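Local coordinates for Cys-Gly metallodipeptidase DUG1 (Saccharomyces cerevisiae, PDB 4G1P) that hydrolyses the dipeptide Cys-Gly with high specificity as a metal-dependent M20 family peptidase and serves as the catalytic subunit of the glutathione-degrading DUG complex, at the interface of chains A and B. Residues are numbered along the deposited sequence; one frame, centred on the assembly and turned at random. Chains: chain A/B, Cys-Gly metallodipeptidase DUG1.

The interface of chains A and B. Residues chain A 202, 348, 421, 449-450; chain B 233-234, 236, 335.
At the dinuclear metal centre of this M20 dipeptidase, the end of strand 232-233 of chain B and the loop after it reach into the active site of chain A, where B:His233 meets A:His450, a zinc ligand. CD2 of B:His233 sits over the centre of the A:His450 ring, 3.3 Å from its ND1, the ring planes inclined by about 30°, while NE2 of B:His233 lies 3.4 Å from CE1 of A:His450. B:His233 extends into chain A because its chi1 of -175° sets the ring opposite the backbone N, and the backbone N-H of B:Ile236, in the loop that follows, donates to its ND1 (3.2 Å), well out of the ring plane. At the edge of the A:His450 ring, ND1 makes a weak hydrogen bond to the carbonyl O of B:Thr335, which may help to fix the turn of the zinc ligand. On the other flank A:Arg348, its chain bent at chi2 (-70°), sends NH2 to OG of B:Ser234 (3.3 Å), in the guanidinium plane and nearly straight; water 1 joins its NE to the same hydroxyl. Water 2 links the backbone N of B:His233 to O of A:Ala449. Further along the loop, CD1 of B:Ile236 rests 3.6 Å from CE1 of A:Tyr202, the two side chains crossing at about a right angle. Replacing B:His233 with an alanine would probably uncover one face of A:His450 and leave the N-H of B:Ile236 without its imidazole acceptor, freeing the loop to shift. A:Arg348 and A:His450 also line the cysteine pocket; B:His233 probably completes this site from across the dimer, helping to bind substrate or stabilise the intermediate, so catalysis would need the dimer.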
# COMPACT_ATOMS: atom_id res chain seq x y z
N TYR A 202 -2.62 -4.45 -28.64
CA TYR A 202 -1.85 -5.68 -28.88
C TYR A 202 -2.68 -6.68 -29.64
O TYR A 202 -3.90 -6.57 -29.68
CB TYR A 202 -1.44 -6.30 -27.53
CG TYR A 202 -1.23 -5.23 -26.50
CD1 TYR A 202 -2.28 -4.78 -25.72
CD2 TYR A 202 0.01 -4.61 -26.38
CE1 TYR A 202 -2.10 -3.75 -24.80
CE2 TYR A 202 0.20 -3.59 -25.47
CZ TYR A 202 -0.85 -3.16 -24.68
OH TYR A 202 -0.66 -2.13 -23.78
N ARG A 348 -14.89 -1.50 -16.68
CA ARG A 348 -14.71 -1.44 -18.12
C ARG A 348 -16.07 -1.30 -18.78
O ARG A 348 -16.93 -2.17 -18.64
CB ARG A 348 -13.99 -2.68 -18.63
CG ARG A 348 -12.55 -2.82 -18.12
CD ARG A 348 -11.62 -1.78 -18.72
NE ARG A 348 -10.33 -1.77 -18.04
CZ ARG A 348 -9.26 -1.07 -18.42
NH1 ARG A 348 -9.29 -0.31 -19.51
NH2 ARG A 348 -8.15 -1.14 -17.69
N GLY A 421 -8.88 -3.57 -23.38
CA GLY A 421 -8.26 -2.35 -22.90
C GLY A 421 -8.97 -1.12 -23.43
O GLY A 421 -10.00 -1.23 -24.09
N ALA A 449 2.14 -5.44 -20.53
CA ALA A 449 1.84 -4.05 -20.24
C ALA A 449 1.23 -3.90 -18.84
O ALA A 449 0.41 -4.72 -18.43
CB ALA A 449 0.93 -3.46 -21.30
N HIS A 450 1.67 -2.87 -18.12
CA HIS A 450 1.21 -2.57 -16.77
C HIS A 450 1.67 -3.63 -15.77
O HIS A 450 1.14 -3.73 -14.66
CB HIS A 450 -0.32 -2.42 -16.71
CG HIS A 450 -0.84 -1.27 -17.50
ND1 HIS A 450 -2.08 -0.70 -17.26
CD2 HIS A 450 -0.30 -0.57 -18.52
CE1 HIS A 450 -2.27 0.30 -18.09
NE2 HIS A 450 -1.21 0.40 -18.88
N HIS B 233 -2.84 -6.51 -16.67
CA HIS B 233 -3.51 -5.31 -17.13
C HIS B 233 -5.00 -5.54 -16.90
O HIS B 233 -5.57 -6.52 -17.37
CB HIS B 233 -3.22 -5.10 -18.62
CG HIS B 233 -3.78 -3.82 -19.17
ND1 HIS B 233 -5.13 -3.59 -19.28
CD2 HIS B 233 -3.17 -2.71 -19.64
CE1 HIS B 233 -5.33 -2.39 -19.79
NE2 HIS B 233 -4.15 -1.84 -20.02
N SER B 234 -5.64 -4.66 -16.14
CA SER B 234 -7.00 -4.97 -15.71
C SER B 234 -8.01 -4.85 -16.84
O SER B 234 -9.17 -5.23 -16.67
CB SER B 234 -7.44 -4.13 -14.50
OG SER B 234 -7.81 -2.82 -14.89
N ILE B 236 -7.13 -5.79 -20.33
CA ILE B 236 -6.91 -6.92 -21.20
C ILE B 236 -7.52 -8.19 -20.63
O ILE B 236 -8.03 -9.03 -21.37
CB ILE B 236 -5.41 -7.13 -21.43
CG1 ILE B 236 -4.80 -5.89 -22.07
CG2 ILE B 236 -5.16 -8.37 -22.27
CD1 ILE B 236 -3.32 -5.97 -22.27
N THR B 335 -4.62 0.71 -13.21
CA THR B 335 -5.49 -0.30 -13.79
C THR B 335 -4.74 -1.60 -13.84
O THR B 335 -4.20 -1.99 -14.88
CB THR B 335 -5.92 0.06 -15.20
OG1 THR B 335 -4.81 0.63 -15.89
CG2 THR B 335 -7.05 1.05 -15.19
O HOH W 1 -10.41 -2.34 -15.15
O HOH W 2 -0.53 -7.48 -18.34